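Local coordinates for putative 5-dehydro-2-deoxygluconokinase (Bacillus halodurans C-125, PDB 2QCV), which probably phosphorylates 5-dehydro-2-deoxy-D-gluconate with ATP, a step in the breakdown of myo-inositol to acetyl-CoA, as a member of the PfkB carbohydrate kinase family, at residues Y256-Y261 with L293-A298; L141-T147 with K171-D177. One frame throughout, in Å; residues are numbered along the deposited sequence.

How the interactions relate
Both contacts reach the same large sheet, one at its inner strands and one at an outermost strand. Interaction 2 pairs two neighbouring parallel strands, 139-145 and 171-175, near the middle of the chain, and is buried. Interaction 1 lies where strand 255-258, outermost in that sheet within the chain, packs against helix 289-305, and is only partly buried. Their centres are about 19 Å apart and they do not touch. The chemistry differs accordingly. In 141-147 with 171-177, direct backbone hydrogen bonds do the joining and apolar side chains pack on both faces, with polar Lys171, Ser145 and Glu175 on one of them. In 256-261 with 293-298, van der Waals packing is joined by two bridging waters, one of them held by Lys294.

Interaction 1 of 2, residues Y256-Y261 with L293-A298; sequences YRGYAY and LKYGSA
This is a strand-to-helix packing contact at one border of the large sheet. Strand 256-258 and the extended residues after it run along helix 293-298. The axes of the strand and the helix segment approach to 8.3 Å and cross at -22°, nearly parallel. The closest CA pairs are Gly258 with Leu293 (5.0 Å) and Tyr261 with Ala298 (6.0 Å). Gly258 lets the helix come close: a CB there would clash with Leu293 CB. Leu293 (chi1 m, chi2 t) lays CD1 against the strand, 3.5 Å from Gly258 N and 3.8 Å from Tyr256 CB. Tyr261 (chi1 m) turns its ring to the helix. Ala298 CB makes a CH-pi contact over the ring face, 4.2 Å from the Tyr261 centroid. Tyr259 O meets Ser297 CB at 3.0 Å, while Ser297 OG (chi1 m) donates back to Leu293 O at 2.7 Å. Two waters bridge the segments. One joins Arg257 O (2.7 Å) to Lys294 NZ (2.8 Å), and the other Tyr261 N (2.9 Å) to Ser297 O (2.7 Å). Tyr275 and Phe279 of helix 271-284 also pack on Leu293. Such helix-on-sheet packing is typical of the layered alpha/beta ribokinase-like fold of PfkB kinases.

Interaction 2 of 2, residues L141-T147 with K171-D177; sequences LLLVSGT and KVVFELD
Strands 141-145 and 171-175 lie side by side as parallel neighbours, in register from Leu141 with Lys171 to Ser145 with Glu175. Their axes approach to 4.6 Å and cross at -22°. Paired CA atoms are 4.5 to 4.9 Å apart. The hydrogen bonds alternate: Leu142 N to Lys171 O (2.7 Å), Val173 N to Leu142 O (2.8 Å), Val144 N to Val173 O (2.8 Å), Glu175 N to Val144 O (2.9 Å) and Gly146 N to Glu175 O (2.9 Å). On one face Val173 (chi1 t) wedges between two leucines. Its CG1 lies 3.6 Å from Leu143 CD2, and its CG2 lies 4.1 Å from Leu141 CD2. With helix 154-167 between them in the chain, the strands form a beta-alpha-beta unit of the ribokinase-like fold. That helix packs on the other face, where Ala161 and Ala165 receive Leu142 and Val158 meets Val144. On this face Val144 CG2 touches Val172 CG1 at 4.2 Å, and Val144 CG1 touches Phe174 CD1 at 4.0 Å. The Phe174 ring (chi1 t) presents its edge to Gly146, with CE1 3.7 Å from Gly146 CA. Beyond the strands the chain bends, with Gly146 and Thr147 in a 3-10 turn. A CB on Gly146 would clash with Leu176 O. Asp177 turns back and puts OD2 2.7 Å from Thr147 OG1.

Interaction 1 of 2, residues Y256-Y261 with L293-A298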
loop_
_atom_site.group_PDB
_atom_site.type_symbol
_atom_site.label_atom_id
_atom_site.label_comp_id
_atom_site.label_asym_id
_atom_site.label_seq_id
_atom_site.Cartn_x
_atom_site.Cartn_y
_atom_site.Cartn_z
ATOM N N TYR A 256 -31.142 14.746 32.840
ATOM C CA TYR A 256 -31.493 16.129 32.475
ATOM C C TYR A 256 -31.867 16.150 31.012
ATOM O O TYR A 256 -31.351 15.339 30.240
ATOM C CB TYR A 256 -30.294 17.069 32.683
ATOM C CG TYR A 256 -29.789 17.041 34.084
ATOM C CD1 TYR A 256 -30.317 17.892 35.032
ATOM C CD2 TYR A 256 -28.789 16.130 34.477
ATOM C CE1 TYR A 256 -29.871 17.869 36.332
ATOM C CE2 TYR A 256 -28.330 16.103 35.785
ATOM C CZ TYR A 256 -28.883 16.986 36.706
ATOM O OH TYR A 256 -28.503 17.002 38.038
ATOM N N ARG A 257 -32.756 17.061 30.637
ATOM C CA ARG A 257 -33.252 17.144 29.278
ATOM C C ARG A 257 -32.993 18.519 28.712
ATOM O O ARG A 257 -33.125 19.528 29.407
ATOM C CB ARG A 257 -34.755 16.818 29.271
ATOM C CG ARG A 257 -35.416 17.075 27.960
ATOM C CD ARG A 257 -36.903 17.140 28.135
ATOM N NE ARG A 257 -37.522 15.834 28.349
ATOM C CZ ARG A 257 -38.105 15.112 27.394
ATOM N NH1 ARG A 257 -38.100 15.502 26.115
ATOM N NH2 ARG A 257 -38.670 13.968 27.726
ATOM N N GLY A 258 -32.550 18.526 27.470
ATOM C CA GLY A 258 -32.350 19.718 26.651
ATOM C C GLY A 258 -33.242 19.666 25.429
ATOM O O GLY A 258 -33.775 18.576 25.072
ATOM N N TYR A 259 -33.342 20.815 24.747
ATOM C CA TYR A 259 -34.291 21.026 23.676
ATOM C C TYR A 259 -33.593 21.661 22.492
ATOM O O TYR A 259 -32.796 22.601 22.656
ATOM C CB TYR A 259 -35.468 21.944 24.140
ATOM C CG TYR A 259 -36.020 21.483 25.470
ATOM C CD1 TYR A 259 -37.008 20.498 25.529
ATOM C CD2 TYR A 259 -35.467 21.936 26.657
ATOM C CE1 TYR A 259 -37.449 20.030 26.746
ATOM C CE2 TYR A 259 -35.894 21.458 27.860
ATOM C CZ TYR A 259 -36.906 20.513 27.888
ATOM O OH TYR A 259 -37.313 20.059 29.121
ATOM N N ALA A 260 -33.927 21.145 21.316
ATOM C CA ALA A 260 -33.554 21.785 20.039
ATOM C C ALA A 260 -34.208 23.151 19.932
ATOM O O ALA A 260 -35.363 23.333 20.374
ATOM C CB ALA A 260 -33.939 20.925 18.850
ATOM N N TYR A 261 -33.466 24.107 19.362
ATOM C CA TYR A 261 -34.014 25.444 19.086
ATOM C C TYR A 261 -34.592 25.511 17.686
ATOM O O TYR A 261 -34.044 24.919 16.772
ATOM C CB TYR A 261 -32.955 26.524 19.337
ATOM C CG TYR A 261 -32.773 26.731 20.807
ATOM C CD1 TYR A 261 -31.922 25.907 21.551
ATOM C CD2 TYR A 261 -33.482 27.710 21.478
ATOM C CE1 TYR A 261 -31.776 26.063 22.937
ATOM C CE2 TYR A 261 -33.346 27.884 22.849
ATOM C CZ TYR A 261 -32.514 27.053 23.577
ATOM O OH TYR A 261 -32.425 27.213 24.919
ATOM N N LEU A 293 -26.924 21.855 28.548
ATOM C CA LEU A 293 -27.679 21.318 27.412
ATOM C C LEU A 293 -28.315 22.427 26.549
ATOM O O LEU A 293 -28.349 22.301 25.311
ATOM C CB LEU A 293 -28.729 20.319 27.897
ATOM C CG LEU A 293 -28.270 19.016 28.552
ATOM C CD1 LEU A 293 -29.503 18.281 29.185
ATOM C CD2 LEU A 293 -27.513 18.084 27.554
ATOM N N LYS A 294 -28.760 23.521 27.181
ATOM C CA LYS A 294 -29.351 24.636 26.430
ATOM C C LYS A 294 -28.288 25.381 25.642
ATOM O O LYS A 294 -28.495 25.764 24.491
ATOM C CB LYS A 294 -30.034 25.612 27.375
ATOM C CG LYS A 294 -31.127 25.006 28.221
ATOM C CD LYS A 294 -31.955 26.043 28.983
ATOM C CE LYS A 294 -32.841 25.377 30.062
ATOM N NZ LYS A 294 -33.696 24.305 29.475
ATOM N N TYR A 295 -27.133 25.604 26.263
ATOM C CA TYR A 295 -26.021 26.209 25.565
ATOM C C TYR A 295 -25.605 25.407 24.338
ATOM O O TYR A 295 -25.398 26.004 23.306
ATOM C CB TYR A 295 -24.826 26.424 26.501
ATOM C CG TYR A 295 -24.914 27.702 27.290
ATOM C CD1 TYR A 295 -25.811 27.832 28.374
ATOM C CD2 TYR A 295 -24.078 28.776 27.002
ATOM C CE1 TYR A 295 -25.872 28.987 29.098
ATOM C CE2 TYR A 295 -24.150 29.991 27.756
ATOM C CZ TYR A 295 -25.048 30.067 28.797
ATOM O OH TYR A 295 -25.164 31.208 29.563
ATOM N N GLY A 296 -25.505 24.082 24.439
ATOM C CA GLY A 296 -25.079 23.271 23.298
ATOM C C GLY A 296 -26.132 23.349 22.194
ATOM O O GLY A 296 -25.818 23.551 21.015
ATOM N N SER A 297 -27.388 23.218 22.591
ATOM C CA SER A 297 -28.463 23.260 21.626
ATOM C C SER A 297 -28.599 24.615 20.932
ATOM O O SER A 297 -28.801 24.679 19.707
ATOM C CB SER A 297 -29.793 22.884 22.293
ATOM O OG SER A 297 -29.656 21.712 23.038
ATOM N N ALA A 298 -28.492 25.699 21.687
ATOM C CA ALA A 298 -28.588 27.034 21.100
ATOM C C ALA A 298 -27.440 27.306 20.114
ATOM O O ALA A 298 -27.632 27.867 19.020
ATOM C CB ALA A 298 -28.637 28.120 22.242
HETATM O O HOH W 1 -32.065 22.009 29.442
HETATM O O HOH W 2 -30.770 23.234 18.544
#

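Interaction 2 of 2, residues L141-T147 with K171-D177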
loop_
_atom_site.group_PDB
_atom_site.type_symbol
_atom_site.label_atom_id
_atom_site.label_comp_id
_atom_site.label_asym_id
_atom_site.label_seq_id
_atom_site.Cartn_x
_atom_site.Cartn_y
_atom_site.Cartn_z
ATOM N N LEU A 141 -9.478 19.612 30.674
ATOM C CA LEU A 141 -10.152 18.578 29.842
ATOM C C LEU A 141 -9.273 18.185 28.650
ATOM O O LEU A 141 -8.573 19.028 28.079
ATOM C CB LEU A 141 -11.449 19.126 29.203
ATOM C CG LEU A 141 -12.535 19.812 30.022
ATOM C CD1 LEU A 141 -13.645 20.314 29.156
ATOM C CD2 LEU A 141 -13.086 18.898 31.093
ATOM N N LEU A 142 -9.397 16.923 28.245
ATOM C CA LEU A 142 -8.907 16.422 26.966
ATOM C C LEU A 142 -10.106 15.998 26.150
ATOM O O LEU A 142 -10.871 15.139 26.566
ATOM C CB LEU A 142 -7.957 15.234 27.139
ATOM C CG LEU A 142 -7.425 14.592 25.832
ATOM C CD1 LEU A 142 -6.355 15.523 25.181
ATOM C CD2 LEU A 142 -6.900 13.177 26.046
ATOM N N LEU A 143 -10.279 16.625 25.000
ATOM C CA LEU A 143 -11.374 16.297 24.102
ATOM C C LEU A 143 -10.821 15.357 23.018
ATOM O O LEU A 143 -9.916 15.698 22.259
ATOM C CB LEU A 143 -11.956 17.581 23.479
ATOM C CG LEU A 143 -13.219 17.490 22.589
ATOM C CD1 LEU A 143 -13.035 16.698 21.305
ATOM C CD2 LEU A 143 -14.412 16.986 23.343
ATOM N N VAL A 144 -11.365 14.170 22.985
ATOM C CA VAL A 144 -10.998 13.137 22.017
ATOM C C VAL A 144 -12.121 13.010 20.997
ATOM O O VAL A 144 -13.278 12.870 21.395
ATOM C CB VAL A 144 -10.849 11.811 22.739
ATOM C CG1 VAL A 144 -10.627 10.663 21.719
ATOM C CG2 VAL A 144 -9.703 11.920 23.804
ATOM N N SER A 145 -11.821 13.136 19.712
ATOM C CA SER A 145 -12.834 12.887 18.695
ATOM C C SER A 145 -12.694 11.452 18.147
ATOM O O SER A 145 -11.576 10.916 17.939
ATOM C CB SER A 145 -12.835 13.980 17.593
ATOM O OG SER A 145 -13.347 15.240 18.079
ATOM N N GLY A 146 -13.841 10.814 17.945
ATOM C CA GLY A 146 -13.878 9.451 17.460
ATOM C C GLY A 146 -13.164 9.169 16.153
ATOM O O GLY A 146 -12.589 8.089 15.979
ATOM N N THR A 147 -13.193 10.112 15.220
ATOM C CA THR A 147 -12.597 9.853 13.915
ATOM C C THR A 147 -11.085 9.696 14.014
ATOM O O THR A 147 -10.472 9.014 13.188
ATOM C CB THR A 147 -13.006 10.930 12.880
ATOM O OG1 THR A 147 -14.424 10.863 12.728
ATOM C CG2 THR A 147 -12.335 10.717 11.527
ATOM N N LYS A 171 -9.711 15.627 32.810
ATOM C CA LYS A 171 -10.977 14.979 32.469
ATOM C C LYS A 171 -11.011 14.635 30.962
ATOM O O LYS A 171 -10.742 15.501 30.122
ATOM C CB LYS A 171 -12.134 15.907 32.807
ATOM C CG LYS A 171 -13.497 15.237 32.832
ATOM C CD LYS A 171 -14.563 16.055 33.628
ATOM C CE LYS A 171 -14.265 16.326 35.137
ATOM N NZ LYS A 171 -14.281 15.120 36.051
ATOM N N VAL A 172 -11.370 13.393 30.639
ATOM C CA VAL A 172 -11.390 12.888 29.242
ATOM C C VAL A 172 -12.812 12.965 28.746
ATOM O O VAL A 172 -13.721 12.359 29.340
ATOM C CB VAL A 172 -10.819 11.454 29.134
ATOM C CG1 VAL A 172 -10.979 10.860 27.686
ATOM C CG2 VAL A 172 -9.318 11.460 29.568
ATOM N N VAL A 173 -12.983 13.779 27.711
ATOM C CA VAL A 173 -14.256 13.980 27.061
ATOM C C VAL A 173 -14.213 13.354 25.678
ATOM O O VAL A 173 -13.380 13.726 24.814
ATOM C CB VAL A 173 -14.641 15.497 26.955
ATOM C CG1 VAL A 173 -16.030 15.633 26.292
ATOM C CG2 VAL A 173 -14.557 16.244 28.299
ATOM N N PHE A 174 -15.090 12.379 25.454
ATOM C CA PHE A 174 -15.100 11.625 24.204
ATOM C C PHE A 174 -16.302 12.075 23.386
ATOM O O PHE A 174 -17.448 11.844 23.781
ATOM C CB PHE A 174 -15.170 10.116 24.509
ATOM C CG PHE A 174 -15.073 9.205 23.295
ATOM C CD1 PHE A 174 -14.417 9.565 22.101
ATOM C CD2 PHE A 174 -15.647 7.935 23.368
ATOM C CE1 PHE A 174 -14.349 8.653 21.051
ATOM C CE2 PHE A 174 -15.575 7.034 22.317
ATOM C CZ PHE A 174 -14.962 7.403 21.165
ATOM N N GLU A 175 -16.006 12.706 22.246
ATOM C CA GLU A 175 -17.008 13.139 21.301
ATOM C C GLU A 175 -17.087 12.115 20.185
ATOM O O GLU A 175 -16.122 11.909 19.446
ATOM C CB GLU A 175 -16.647 14.534 20.785
ATOM C CG GLU A 175 -17.837 15.432 20.570
ATOM C CD GLU A 175 -18.699 15.003 19.439
ATOM O OE1 GLU A 175 -18.212 14.280 18.553
ATOM O OE2 GLU A 175 -19.863 15.418 19.408
ATOM N N LEU A 176 -18.256 11.494 20.009
ATOM C CA LEU A 176 -18.336 10.303 19.205
ATOM C C LEU A 176 -18.148 10.560 17.706
ATOM O O LEU A 176 -17.566 9.709 17.058
ATOM C CB LEU A 176 -19.623 9.488 19.469
ATOM C CG LEU A 176 -19.815 8.907 20.885
ATOM C CD1 LEU A 176 -21.015 7.915 20.919
ATOM C CD2 LEU A 176 -18.538 8.199 21.346
ATOM N N ASP A 177 -18.559 11.714 17.179
ATOM C CA ASP A 177 -18.086 12.199 15.848
ATOM C C ASP A 177 -17.997 11.084 14.831
ATOM O O ASP A 177 -16.896 10.740 14.469
ATOM C CB ASP A 177 -16.617 12.780 15.994
ATOM C CG ASP A 177 -15.985 13.223 14.636
ATOM O OD1 ASP A 177 -16.714 13.843 13.803
ATOM O OD2 ASP A 177 -14.773 12.914 14.426
#